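Local coordinates for protein oligopeptide ABC transporter OppAIV (Borrelia burgdorferi B31, PDB 4GL8) that probably binds oligopeptides outside the cytoplasmic membrane and delivers them to an ABC transporter for uptake, at residues 286-291 and 495-500; 330-335 and 484-489; 375-380 and 422-427. One frame throughout, in Å; residues are numbered along the deposited sequence.

Contact 1: residues 286-291 and 495-500; sequences NSTSFY and LNITSS
A classic beta bulge, in which Leu495 and Asn496 both face Ser289, marks the antiparallel pairing of strand 287-291 with strand 495-500 deep inside this solute-binding protein of family 5. The Ser289 carbonyl serves both amides of the bulge: Leu495 N lies 3.0 Å from Ser289 O, and Asn496 N approaches the same Ser289 O at 3.3 Å. In the reverse direction Ser289 N donates to Asn496 O over 2.9 Å, nearly straight at 174° about the hydrogen. Beyond the non-hydrogen-bonded pair Thr288 and Ile497, regular bonding resumes with Thr498 N to Ser287 O at 2.8 Å. The short strand axes make an angle of 135°, far from strictly antiparallel.

Each face has its own chemistry. On the Thr288 face, the methyl CG2 of Thr288 meets the chain end CD1 of Ile497 at 3.8 Å, the two side chains crossing at a slant. On the Ser289 face, a chi1 of 55° sets the Asn496 CG between its own backbone N and carbonyl carbon, bringing the amide end toward the partner strand, with Asn496 OD1 3.4 Å from Ser289 CB. A water joins the same two residues through Ser289 OG and Asn496 ND2, while helix 315-323 packs against Asn496. At the bulged end, Leu495 CD1 approaches the Tyr291 ring obliquely, 3.8 Å from Tyr291 CD1, and Ile389 of helix 380-397 touches both residues. At the other end, Ser287 packs on a modified side chain of the bound peptide, which places the pairing beside the binding site. There a second water bridges the strands, 3.0 Å from both Ser287 OG and Thr498 OG1.

Contact 2: residues 330-335 and 484-489; sequences TRRATP and IIIERD
Two successive bends, chi2 -90° and chi3 -54°, fold the Arg331 side chain so that its guanidinium edge meets the carbonyl of Ile486 in the last turns of helix 471-489. Arg331 NH2 donates to Ile486 O at 3.0 Å, with the acceptor close to the guanidinium plane. The fold of the chain also lets one water tie three atoms together: it accepts from Arg331 NE and donates to both Arg331 O and Ile486 O. The Ile486 oxygen is thus gripped twice, and the other terminal nitrogen, Arg331 NH1, is held by Ser347 O.

Beside this polar edge Ile486 packs on the loop that follows strand 328-329. Its CG1 stands between the backbone N and carbonyl carbon (chi1 76°), which leaves the CG2 branch to meet Ala333, with Ile486 CG2 3.8 Å from Ala333 CB. Ile485 CD1 reaches the same Ala333 CB at 3.9 Å. Ile486 CD1 lies alongside Arg332 CD, whose guanidinium is occupied by salt bridges to Asp336 and Glu482 and by Thr334 OG1. An ST turn, Thr330 OG1 accepting from Arg332 N at 3.0 Å, shapes the start of the loop.

A wider pi-type turn spans 484-489, Ile484 O accepting from both Arg488 N and Asp489 N. The Ile486 carbonyl, satisfied by arginine and water, would probably favour the buried positive charge of Arg331.

Contact 3: residues 375-380 and 422-427; sequences KYNTSD and IIRSGW
Lys375 and Ile423 face each other in a parallel beta pair, strand 375-377 beside strand 422-427, within the type 2 periplasmic-binding-protein fold expected for this family. Here packing is close. Lys375 N donates to Ile422 O at 2.9 Å and Arg424 N to Lys375 O at 2.8 Å, the second bond pointing almost down the length of the carbonyl. A chi1 of -167° swings Ile423 CG1 away from its backbone N, where it meets Lys375 CB at 3.7 Å, and Tyr376 CB meets Arg424 CB at 3.8 Å.

While Lys375 CB packs on Ile423, the far end of this extended, partly exposed side chain leads away to a salt bridge with Glu406. Past Asn377 the chains separate: residues 378-380 swing into helix 380-397, with Ser379 at the N-cap, its OG accepting from Gln382 N, whereas residues 425-427 make no contact with 375-380.

Asn377 and Arg424 reach across to each other and to the bound peptide. Both Asn377 ND2 and Arg424 NH1 bond to the peptide backbone, so the pair contributes directly to ligand binding through main-chain atoms of the peptide. The two flat groups are turned 41° apart, and Arg424 NH1 donates to Asn377 OD1 at 2.9 Å, arriving from above the amide carbonyl plane, 45° out of it, while the oxygen stays near the guanidinium plane.

In the fold
The contacts nest along the chain: contact 3 lies within the loop closed by contact 2, which in turn lies within that of contact 1. Contact 1 sits between the others in space, its centre 13 Å from that of contact 2 and 12 Å from that of contact 3, while contacts 2 and 3 are 19 Å apart and do not touch. Strand 287-293 pairs with strand 492-504 on one side and strand 422-428 on the other, coupling contacts 1 and 3. Helix 471-489 leads directly into strand 492-504, joining contact 2 to contact 1. Chain segments distant in sequence thus converge beside the peptide, which contacts 1 and 3 reach.

Contact 1: residues 286-291 and 495-500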
ATOM      1  N   ASN A 286      -4.574  -1.685  -8.656  1.00 22.65           N
ATOM      2  CA  ASN A 286      -5.228  -0.634  -7.894  1.00 22.73           C
ATOM      3  C   ASN A 286      -4.210   0.202  -7.152  1.00 22.23           C
ATOM      4  O   ASN A 286      -4.177   0.255  -5.912  1.00 22.13           O
ATOM      5  CB  ASN A 286      -6.223  -1.231  -6.922  1.00 23.31           C
ATOM      6  CG  ASN A 286      -7.522  -1.632  -7.598  1.00 24.98           C
ATOM      7  OD1 ASN A 286      -7.842  -1.166  -8.692  1.00 25.64           O
ATOM      8  ND2 ASN A 286      -8.276  -2.504  -6.946  1.00 25.40           N
ATOM      9  N   SER A 287      -3.409   0.912  -7.909  1.00 22.47           N
ATOM     10  CA  SER A 287      -2.287   1.611  -7.340  1.00 22.76           C
ATOM     11  C   SER A 287      -2.037   2.846  -8.195  1.00 22.58           C
ATOM     12  O   SER A 287      -2.268   2.804  -9.393  1.00 24.12           O
ATOM     13  CB  SER A 287      -1.103   0.650  -7.331  1.00 23.15           C
ATOM     14  OG  SER A 287      -0.162   1.052  -6.396  1.00 24.32           O
ATOM     15  N   THR A 288      -1.637   3.954  -7.574  1.00 21.77           N
ATOM     16  CA  THR A 288      -1.451   5.211  -8.258  1.00 21.21           C
ATOM     17  C   THR A 288      -0.035   5.734  -8.097  1.00 20.89           C
ATOM     18  O   THR A 288       0.657   5.438  -7.124  1.00 20.67           O
ATOM     19  CB  THR A 288      -2.415   6.328  -7.751  1.00 21.51           C
ATOM     20  OG1 THR A 288      -2.187   6.630  -6.371  1.00 19.82           O
ATOM     21  CG2 THR A 288      -3.899   5.941  -7.963  1.00 22.88           C
ATOM     22  N   SER A 289       0.356   6.569  -9.055  1.00 21.19           N
ATOM     23  CA  SER A 289       1.579   7.369  -8.973  1.00 20.79           C
ATOM     24  C   SER A 289       1.191   8.856  -8.897  1.00 19.72           C
ATOM     25  O   SER A 289       0.396   9.352  -9.700  1.00 20.06           O
ATOM     26  CB  SER A 289       2.482   7.096 -10.179  1.00 21.77           C
ATOM     27  OG  SER A 289       3.479   8.118 -10.336  1.00 23.03           O
ATOM     28  N   PHE A 290       1.686   9.534  -7.872  1.00 18.63           N
ATOM     29  CA  PHE A 290       1.543  10.982  -7.754  1.00 18.19           C
ATOM     30  C   PHE A 290       2.770  11.563  -7.045  1.00 17.62           C
ATOM     31  O   PHE A 290       3.492  10.843  -6.409  1.00 16.67           O
ATOM     32  CB  PHE A 290       0.228  11.387  -7.074  1.00 18.27           C
ATOM     33  CG  PHE A 290       0.052  10.891  -5.642  1.00 17.70           C
ATOM     34  CD1 PHE A 290       0.574  11.597  -4.580  1.00 17.24           C
ATOM     35  CD2 PHE A 290      -0.696   9.753  -5.379  1.00 17.69           C
ATOM     36  CE1 PHE A 290       0.389  11.166  -3.266  1.00 17.41           C
ATOM     37  CE2 PHE A 290      -0.906   9.310  -4.078  1.00 17.80           C
ATOM     38  CZ  PHE A 290      -0.344  10.018  -3.006  1.00 17.60           C
ATOM     39  N   TYR A 291       3.021  12.859  -7.214  1.00 17.63           N
ATOM     40  CA  TYR A 291       4.093  13.532  -6.471  1.00 17.84           C
ATOM     41  C   TYR A 291       3.459  14.365  -5.369  1.00 17.86           C
ATOM     42  O   TYR A 291       2.613  15.207  -5.653  1.00 18.88           O
ATOM     43  CB  TYR A 291       4.935  14.405  -7.432  1.00 18.61           C
ATOM     44  CG  TYR A 291       6.107  13.677  -8.071  1.00 18.73           C
ATOM     45  CD1 TYR A 291       6.039  12.338  -8.408  1.00 18.66           C
ATOM     46  CD2 TYR A 291       7.299  14.348  -8.324  1.00 19.76           C
ATOM     47  CE1 TYR A 291       7.144  11.678  -8.955  1.00 19.11           C
ATOM     48  CE2 TYR A 291       8.382  13.712  -8.891  1.00 20.28           C
ATOM     49  CZ  TYR A 291       8.308  12.372  -9.198  1.00 19.75           C
ATOM     50  OH  TYR A 291       9.426  11.776  -9.752  1.00 21.06           O
ATOM     51  N   LEU A 495      -0.474  11.598 -11.409  1.00 20.59           N
ATOM     52  CA  LEU A 495       0.190  11.232 -12.646  1.00 21.54           C
ATOM     53  C   LEU A 495      -0.422  10.066 -13.416  1.00 21.96           C
ATOM     54  O   LEU A 495      -0.688  10.178 -14.607  1.00 22.24           O
ATOM     55  CB  LEU A 495       1.661  10.912 -12.352  1.00 21.41           C
ATOM     56  CG  LEU A 495       2.515  12.113 -11.922  1.00 21.50           C
ATOM     57  CD1 LEU A 495       3.868  11.657 -11.427  1.00 21.45           C
ATOM     58  CD2 LEU A 495       2.697  13.073 -13.064  1.00 22.61           C
ATOM     59  N   ASN A 496      -0.590   8.922 -12.773  1.00 22.29           N
ATOM     60  CA  ASN A 496      -1.185   7.801 -13.483  1.00 23.59           C
ATOM     61  C   ASN A 496      -1.701   6.739 -12.548  1.00 22.66           C
ATOM     62  O   ASN A 496      -1.475   6.789 -11.333  1.00 22.22           O
ATOM     63  CB  ASN A 496      -0.200   7.186 -14.478  1.00 24.84           C
ATOM     64  CG  ASN A 496       1.095   6.774 -13.823  1.00 26.13           C
ATOM     65  OD1 ASN A 496       1.129   5.845 -13.023  1.00 25.99           O
ATOM     66  ND2 ASN A 496       2.176   7.478 -14.159  1.00 26.88           N
ATOM     67  N   ILE A 497      -2.457   5.822 -13.136  1.00 22.70           N
ATOM     68  CA  ILE A 497      -2.887   4.618 -12.480  1.00 22.42           C
ATOM     69  C   ILE A 497      -1.911   3.561 -12.934  1.00 23.65           C
ATOM     70  O   ILE A 497      -1.781   3.291 -14.133  1.00 25.17           O
ATOM     71  CB  ILE A 497      -4.289   4.183 -12.927  1.00 21.89           C
ATOM     72  CG1 ILE A 497      -5.298   5.339 -12.801  1.00 21.86           C
ATOM     73  CG2 ILE A 497      -4.683   2.912 -12.173  1.00 21.06           C
ATOM     74  CD1 ILE A 497      -5.524   5.872 -11.388  1.00 21.67           C
ATOM     75  N   THR A 498      -1.261   2.924 -11.979  1.00 25.04           N
ATOM     76  CA  THR A 498      -0.064   2.104 -12.245  1.00 26.50           C
ATOM     77  C   THR A 498      -0.380   0.762 -12.907  1.00 27.06           C
ATOM     78  O   THR A 498      -1.424   0.187 -12.656  1.00 25.81           O
ATOM     79  CB  THR A 498       0.662   1.852 -10.902  1.00 26.83           C
ATOM     80  OG1 THR A 498       1.346   3.050 -10.511  1.00 28.17           O
ATOM     81  CG2 THR A 498       1.633   0.677 -10.992  1.00 27.58           C
ATOM     82  N   SER A 499       0.539   0.288 -13.745  1.00 28.56           N
ATOM     83  CA  SER A 499       0.584  -1.106 -14.200  1.00 31.44           C
ATOM     84  C   SER A 499       1.922  -1.693 -13.811  1.00 31.98           C
ATOM     85  O   SER A 499       2.939  -1.130 -14.155  1.00 35.07           O
ATOM     86  CB  SER A 499       0.453  -1.195 -15.721  1.00 32.65           C
ATOM     87  OG  SER A 499      -0.846  -0.771 -16.121  1.00 35.13           O
ATOM     88  N   SER A 500       1.941  -2.821 -13.114  1.00 30.89           N
ATOM     89  CA  SER A 500       3.203  -3.401 -12.681  1.00 30.60           C
ATOM     90  C   SER A 500       3.681  -4.508 -13.612  1.00 28.67           C
ATOM     91  O   SER A 500       2.894  -5.194 -14.232  1.00 26.56           O
ATOM     92  CB  SER A 500       3.057  -3.955 -11.278  1.00 32.79           C
ATOM     93  OG  SER A 500       3.188  -2.915 -10.324  1.00 37.18           O
TER
HETATM   94  O   HOH W   1       2.259   2.165  -7.830  1.00 31.06           O
HETATM   95  O   HOH W   2       4.645   7.577 -12.727  1.00 27.31           O

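Contact 2: residues 330-335 and 484-489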
ATOM      1  N   THR A 330      -3.403  10.009 -16.008  1.00 22.14           N
ATOM      2  CA  THR A 330      -4.629  10.505 -15.359  1.00 22.05           C
ATOM      3  C   THR A 330      -4.419  11.752 -14.475  1.00 20.82           C
ATOM      4  O   THR A 330      -3.337  12.003 -13.965  1.00 20.31           O
ATOM      5  CB  THR A 330      -5.347   9.407 -14.517  1.00 21.96           C
ATOM      6  OG1 THR A 330      -6.703   9.775 -14.297  1.00 21.55           O
ATOM      7  CG2 THR A 330      -4.701   9.232 -13.154  1.00 21.52           C
ATOM      8  N   ARG A 331      -5.488  12.524 -14.320  1.00 20.95           N
ATOM      9  CA  ARG A 331      -5.561  13.590 -13.349  1.00 20.11           C
ATOM     10  C   ARG A 331      -6.287  13.101 -12.092  1.00 20.00           C
ATOM     11  O   ARG A 331      -6.365  13.828 -11.092  1.00 18.90           O
ATOM     12  CB  ARG A 331      -6.293  14.766 -13.950  1.00 20.82           C
ATOM     13  CG  ARG A 331      -5.491  15.495 -15.013  1.00 21.11           C
ATOM     14  CD  ARG A 331      -4.659  16.590 -14.381  1.00 20.59           C
ATOM     15  NE  ARG A 331      -5.494  17.474 -13.577  1.00 20.46           N
ATOM     16  CZ  ARG A 331      -6.327  18.393 -14.079  1.00 20.98           C
ATOM     17  NH1 ARG A 331      -6.418  18.599 -15.378  1.00 21.54           N
ATOM     18  NH2 ARG A 331      -7.062  19.125 -13.255  1.00 20.98           N
ATOM     19  N   ARG A 332      -6.804  11.866 -12.157  1.00 20.37           N
ATOM     20  CA  ARG A 332      -7.545  11.254 -11.058  1.00 20.18           C
ATOM     21  C   ARG A 332      -6.666  10.850  -9.896  1.00 19.35           C
ATOM     22  O   ARG A 332      -5.481  10.534 -10.060  1.00 19.01           O
ATOM     23  CB  ARG A 332      -8.333  10.006 -11.516  1.00 20.85           C
ATOM     24  CG  ARG A 332      -9.498  10.267 -12.492  1.00 21.61           C
ATOM     25  CD  ARG A 332     -10.834  10.524 -11.807  1.00 21.84           C
ATOM     26  NE  ARG A 332     -11.137   9.422 -10.909  1.00 21.78           N
ATOM     27  CZ  ARG A 332     -11.714   8.269 -11.247  1.00 22.68           C
ATOM     28  NH1 ARG A 332     -12.167   8.043 -12.472  1.00 23.58           N
ATOM     29  NH2 ARG A 332     -11.883   7.334 -10.324  1.00 22.65           N
ATOM     30  N   ALA A 333      -7.290  10.839  -8.718  1.00 19.11           N
ATOM     31  CA  ALA A 333      -6.654  10.411  -7.468  1.00 18.16           C
ATOM     32  C   ALA A 333      -6.960   8.952  -7.094  1.00 18.37           C
ATOM     33  O   ALA A 333      -6.326   8.385  -6.214  1.00 17.97           O
ATOM     34  CB  ALA A 333      -7.118  11.332  -6.349  1.00 18.23           C
ATOM     35  N   THR A 334      -7.983   8.363  -7.702  1.00 19.34           N
ATOM     36  CA  THR A 334      -8.357   6.982  -7.398  1.00 19.80           C
ATOM     37  C   THR A 334      -8.435   6.165  -8.683  1.00 20.16           C
ATOM     38  O   THR A 334      -8.722   6.701  -9.736  1.00 19.64           O
ATOM     39  CB  THR A 334      -9.741   6.890  -6.733  1.00 20.66           C
ATOM     40  OG1 THR A 334     -10.738   7.136  -7.714  1.00 21.62           O
ATOM     41  CG2 THR A 334      -9.910   7.924  -5.600  1.00 20.43           C
ATOM     42  N   PRO A 335      -8.196   4.853  -8.587  1.00 20.88           N
ATOM     43  CA  PRO A 335      -8.578   4.000  -9.688  1.00 21.70           C
ATOM     44  C   PRO A 335     -10.107   3.955  -9.773  1.00 23.42           C
ATOM     45  O   PRO A 335     -10.786   4.454  -8.865  1.00 22.09           O
ATOM     46  CB  PRO A 335      -8.039   2.633  -9.297  1.00 21.76           C
ATOM     47  CG  PRO A 335      -7.129   2.854  -8.141  1.00 21.18           C
ATOM     48  CD  PRO A 335      -7.584   4.103  -7.479  1.00 20.38           C
ATOM     49  N   ILE A 484     -12.423  18.175  -5.524  1.00 20.44           N
ATOM     50  CA  ILE A 484     -11.719  19.217  -4.777  1.00 20.81           C
ATOM     51  C   ILE A 484     -10.208  19.016  -4.856  1.00 20.70           C
ATOM     52  O   ILE A 484      -9.476  19.963  -5.111  1.00 21.70           O
ATOM     53  CB  ILE A 484     -12.159  19.272  -3.290  1.00 20.54           C
ATOM     54  CG1 ILE A 484     -13.603  19.759  -3.156  1.00 20.67           C
ATOM     55  CG2 ILE A 484     -11.251  20.169  -2.475  1.00 20.53           C
ATOM     56  CD1 ILE A 484     -14.144  19.544  -1.770  1.00 20.88           C
ATOM     57  N   ILE A 485      -9.728  17.805  -4.615  1.00 20.19           N
ATOM     58  CA  ILE A 485      -8.278  17.551  -4.734  1.00 20.03           C
ATOM     59  C   ILE A 485      -7.747  17.510  -6.179  1.00 20.40           C
ATOM     60  O   ILE A 485      -6.670  18.022  -6.428  1.00 20.57           O
ATOM     61  CB  ILE A 485      -7.815  16.324  -3.932  1.00 19.49           C
ATOM     62  CG1 ILE A 485      -8.436  15.038  -4.457  1.00 19.17           C
ATOM     63  CG2 ILE A 485      -8.125  16.565  -2.451  1.00 19.54           C
ATOM     64  CD1 ILE A 485      -8.157  13.831  -3.581  1.00 19.19           C
ATOM     65  N   ILE A 486      -8.496  16.942  -7.123  1.00 20.69           N
ATOM     66  CA  ILE A 486      -8.007  16.874  -8.522  1.00 22.02           C
ATOM     67  C   ILE A 486      -8.256  18.079  -9.440  1.00 23.38           C
ATOM     68  O   ILE A 486      -7.499  18.231 -10.388  1.00 23.85           O
ATOM     69  CB  ILE A 486      -8.404  15.543  -9.256  1.00 21.83           C
ATOM     70  CG1 ILE A 486      -9.862  15.512  -9.697  1.00 21.59           C
ATOM     71  CG2 ILE A 486      -8.124  14.332  -8.373  1.00 21.06           C
ATOM     72  CD1 ILE A 486     -10.219  14.219 -10.415  1.00 21.59           C
ATOM     73  N   GLU A 487      -9.289  18.900  -9.198  1.00 25.50           N
ATOM     74  CA  GLU A 487      -9.567  20.119 -10.025  1.00 28.21           C
ATOM     75  C   GLU A 487      -9.409  21.462  -9.317  1.00 28.57           C
ATOM     76  O   GLU A 487      -9.430  22.484  -9.985  1.00 29.64           O
ATOM     77  CB  GLU A 487     -11.007  20.191 -10.565  1.00 30.48           C
ATOM     78  CG  GLU A 487     -11.706  18.891 -10.922  1.00 32.74           C
ATOM     79  CD  GLU A 487     -13.077  19.122 -11.624  1.00 35.56           C
ATOM     80  OE1 GLU A 487     -13.889  18.178 -11.646  1.00 38.21           O
ATOM     81  OE2 GLU A 487     -13.359  20.224 -12.166  1.00 37.41           O
ATOM     82  N   ARG A 488      -9.343  21.486  -7.993  1.00 28.48           N
ATOM     83  CA  ARG A 488      -9.363  22.756  -7.264  1.00 29.18           C
ATOM     84  C   ARG A 488      -8.120  22.983  -6.427  1.00 26.77           C
ATOM     85  O   ARG A 488      -7.434  23.957  -6.637  1.00 26.90           O
ATOM     86  CB  ARG A 488     -10.613  22.865  -6.373  1.00 31.84           C
ATOM     87  CG  ARG A 488     -10.793  24.238  -5.732  1.00 35.44           C
ATOM     88  CD  ARG A 488     -12.181  24.427  -5.112  1.00 39.45           C
ATOM     89  NE  ARG A 488     -12.237  24.030  -3.704  1.00 42.18           N
ATOM     90  CZ  ARG A 488     -13.344  23.622  -3.061  1.00 47.31           C
ATOM     91  NH1 ARG A 488     -13.266  23.281  -1.773  1.00 46.32           N
ATOM     92  NH2 ARG A 488     -14.531  23.537  -3.688  1.00 47.75           N
ATOM     93  N   ASP A 489      -7.842  22.112  -5.459  1.00 24.48           N
ATOM     94  CA  ASP A 489      -6.746  22.349  -4.519  1.00 22.93           C
ATOM     95  C   ASP A 489      -5.382  21.829  -4.993  1.00 21.92           C
ATOM     96  O   ASP A 489      -4.377  22.367  -4.567  1.00 22.01           O
ATOM     97  CB  ASP A 489      -7.061  21.786  -3.127  1.00 22.40           C
ATOM     98  CG  ASP A 489      -8.086  22.631  -2.351  1.00 22.73           C
ATOM     99  OD1 ASP A 489      -8.559  23.659  -2.880  1.00 22.39           O
ATOM    100  OD2 ASP A 489      -8.421  22.245  -1.203  1.00 22.37           O
TER
HETATM  101  O   HOH W   3      -5.265  16.393 -10.793  1.00 23.67           O

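Contact 3: residues 375-380 and 422-427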
ATOM      1  N   LYS A 375      12.592  14.424  -3.871  1.00 20.42           N
ATOM      2  CA  LYS A 375      13.041  13.149  -3.300  1.00 20.36           C
ATOM      3  C   LYS A 375      12.334  11.981  -3.961  1.00 19.93           C
ATOM      4  O   LYS A 375      11.167  12.079  -4.369  1.00 20.32           O
ATOM      5  CB  LYS A 375      12.808  13.096  -1.786  1.00 20.09           C
ATOM      6  CG  LYS A 375      13.858  13.839  -0.958  1.00 21.13           C
ATOM      7  CD  LYS A 375      13.622  13.678   0.540  1.00 21.36           C
ATOM      8  CE  LYS A 375      14.646  14.422   1.370  1.00 22.15           C
ATOM      9  NZ  LYS A 375      14.541  14.112   2.819  1.00 22.89           N
ATOM     10  N   TYR A 376      13.035  10.868  -4.063  1.00 20.34           N
ATOM     11  CA  TYR A 376      12.418   9.615  -4.549  1.00 20.25           C
ATOM     12  C   TYR A 376      13.130   8.413  -3.920  1.00 21.03           C
ATOM     13  O   TYR A 376      14.267   8.532  -3.416  1.00 21.49           O
ATOM     14  CB  TYR A 376      12.443   9.541  -6.063  1.00 20.21           C
ATOM     15  CG  TYR A 376      13.813   9.466  -6.618  1.00 21.38           C
ATOM     16  CD1 TYR A 376      14.567  10.622  -6.851  1.00 22.48           C
ATOM     17  CD2 TYR A 376      14.391   8.236  -6.900  1.00 22.96           C
ATOM     18  CE1 TYR A 376      15.870  10.540  -7.352  1.00 23.12           C
ATOM     19  CE2 TYR A 376      15.671   8.140  -7.395  1.00 24.09           C
ATOM     20  CZ  TYR A 376      16.402   9.289  -7.625  1.00 24.23           C
ATOM     21  OH  TYR A 376      17.679   9.140  -8.106  1.00 26.62           O
ATOM     22  N   ASN A 377      12.470   7.252  -3.927  1.00 21.28           N
ATOM     23  CA  ASN A 377      13.085   6.069  -3.326  1.00 21.50           C
ATOM     24  C   ASN A 377      14.086   5.464  -4.311  1.00 22.48           C
ATOM     25  O   ASN A 377      13.812   5.411  -5.498  1.00 22.98           O
ATOM     26  CB  ASN A 377      12.028   5.055  -2.938  1.00 21.67           C
ATOM     27  CG  ASN A 377      11.114   4.720  -4.076  1.00 21.02           C
ATOM     28  OD1 ASN A 377      10.478   5.604  -4.627  1.00 20.72           O
ATOM     29  ND2 ASN A 377      11.058   3.455  -4.452  1.00 21.66           N
ATOM     30  N   THR A 378      15.246   5.039  -3.822  1.00 23.56           N
ATOM     31  CA  THR A 378      16.273   4.455  -4.681  1.00 23.97           C
ATOM     32  C   THR A 378      15.590   3.373  -5.509  1.00 25.13           C
ATOM     33  O   THR A 378      14.970   2.436  -4.967  1.00 26.00           O
ATOM     34  CB  THR A 378      17.407   3.824  -3.853  1.00 24.50           C
ATOM     35  OG1 THR A 378      17.820   4.734  -2.830  1.00 24.20           O
ATOM     36  CG2 THR A 378      18.642   3.419  -4.745  1.00 25.45           C
ATOM     37  N   SER A 379      15.686   3.515  -6.813  1.00 24.87           N
ATOM     38  CA  SER A 379      15.021   2.628  -7.747  1.00 26.36           C
ATOM     39  C   SER A 379      15.351   3.162  -9.112  1.00 27.24           C
ATOM     40  O   SER A 379      15.249   4.367  -9.336  1.00 26.55           O
ATOM     41  CB  SER A 379      13.495   2.666  -7.581  1.00 25.28           C
ATOM     42  OG  SER A 379      12.830   2.435  -8.818  1.00 25.32           O
ATOM     43  N   ASP A 380      15.733   2.277 -10.009  1.00 29.41           N
ATOM     44  CA  ASP A 380      16.003   2.647 -11.410  1.00 30.92           C
ATOM     45  C   ASP A 380      14.788   3.231 -12.121  1.00 30.53           C
ATOM     46  O   ASP A 380      14.892   4.216 -12.847  1.00 29.16           O
ATOM     47  CB  ASP A 380      16.480   1.416 -12.163  1.00 32.51           C
ATOM     48  CG  ASP A 380      17.846   0.961 -11.707  1.00 33.62           C
ATOM     49  OD1 ASP A 380      18.600   1.824 -11.213  1.00 33.83           O
ATOM     50  OD2 ASP A 380      18.173  -0.229 -11.875  1.00 34.63           O
ATOM     51  N   ILE A 422       9.346  18.370  -2.411  1.00 17.13           N
ATOM     52  CA  ILE A 422       8.562  17.544  -3.342  1.00 17.65           C
ATOM     53  C   ILE A 422       9.062  16.086  -3.180  1.00 17.83           C
ATOM     54  O   ILE A 422      10.261  15.839  -3.033  1.00 18.24           O
ATOM     55  CB  ILE A 422       8.744  18.029  -4.796  1.00 17.72           C
ATOM     56  CG1 ILE A 422       8.263  19.474  -4.926  1.00 18.32           C
ATOM     57  CG2 ILE A 422       8.004  17.146  -5.787  1.00 17.46           C
ATOM     58  CD1 ILE A 422       8.491  20.071  -6.290  1.00 18.19           C
ATOM     59  N   ILE A 423       8.164  15.126  -3.179  1.00 17.76           N
ATOM     60  CA  ILE A 423       8.597  13.746  -3.062  1.00 17.96           C
ATOM     61  C   ILE A 423       7.738  12.834  -3.920  1.00 18.46           C
ATOM     62  O   ILE A 423       6.492  12.878  -3.855  1.00 17.69           O
ATOM     63  CB  ILE A 423       8.590  13.297  -1.585  1.00 18.61           C
ATOM     64  CG1 ILE A 423       9.328  11.981  -1.394  1.00 19.01           C
ATOM     65  CG2 ILE A 423       7.159  13.200  -1.027  1.00 18.77           C
ATOM     66  CD1 ILE A 423       9.706  11.741   0.052  1.00 19.24           C
ATOM     67  N   ARG A 424       8.410  12.009  -4.741  1.00 18.39           N
ATOM     68  CA  ARG A 424       7.714  10.961  -5.468  1.00 18.85           C
ATOM     69  C   ARG A 424       6.890  10.138  -4.508  1.00 18.72           C
ATOM     70  O   ARG A 424       7.349   9.761  -3.442  1.00 18.37           O
ATOM     71  CB  ARG A 424       8.693  10.057  -6.235  1.00 19.82           C
ATOM     72  CG  ARG A 424       8.022   8.857  -6.864  1.00 20.73           C
ATOM     73  CD  ARG A 424       8.117   7.602  -6.027  1.00 21.74           C
ATOM     74  NE  ARG A 424       6.924   6.803  -6.216  1.00 23.20           N
ATOM     75  CZ  ARG A 424       6.712   5.604  -5.671  1.00 25.68           C
ATOM     76  NH1 ARG A 424       7.618   5.022  -4.877  1.00 25.77           N
ATOM     77  NH2 ARG A 424       5.560   4.993  -5.909  1.00 27.11           N
ATOM     78  N   SER A 425       5.674   9.831  -4.902  1.00 19.09           N
ATOM     79  CA  SER A 425       4.738   9.273  -3.952  1.00 20.35           C
ATOM     80  C   SER A 425       3.775   8.357  -4.692  1.00 22.32           C
ATOM     81  O   SER A 425       4.104   7.843  -5.750  1.00 24.00           O
ATOM     82  CB  SER A 425       4.063  10.458  -3.230  1.00 20.09           C
ATOM     83  OG  SER A 425       3.242  10.055  -2.181  1.00 20.54           O
ATOM     84  N   GLY A 426       2.563   8.196  -4.181  1.00 24.26           N
ATOM     85  CA  GLY A 426       1.640   7.214  -4.709  1.00 24.83           C
ATOM     86  C   GLY A 426       1.189   6.268  -3.615  1.00 24.83           C
ATOM     87  O   GLY A 426       1.722   6.290  -2.498  1.00 24.31           O
ATOM     88  N   TRP A 427       0.229   5.416  -3.966  1.00 19.71           N
ATOM     89  CA  TRP A 427      -0.501   4.674  -2.988  1.00 18.85           C
ATOM     90  C   TRP A 427      -0.998   3.429  -3.632  1.00 18.95           C
ATOM     91  O   TRP A 427      -1.487   3.454  -4.734  1.00 18.08           O
ATOM     92  CB  TRP A 427      -1.684   5.490  -2.499  1.00 18.10           C
ATOM     93  CG  TRP A 427      -2.368   4.957  -1.295  1.00 17.65           C
ATOM     94  CD1 TRP A 427      -3.647   4.463  -1.225  1.00 17.40           C
ATOM     95  CD2 TRP A 427      -1.838   4.886   0.033  1.00 17.37           C
ATOM     96  NE1 TRP A 427      -3.938   4.085   0.059  1.00 17.39           N
ATOM     97  CE2 TRP A 427      -2.847   4.348   0.855  1.00 17.32           C
ATOM     98  CE3 TRP A 427      -0.618   5.251   0.607  1.00 17.48           C
ATOM     99  CZ2 TRP A 427      -2.672   4.162   2.236  1.00 17.56           C
ATOM    100  CZ3 TRP A 427      -0.428   5.047   1.975  1.00 17.43           C
ATOM    101  CH2 TRP A 427      -1.447   4.511   2.772  1.00 17.64           C
TER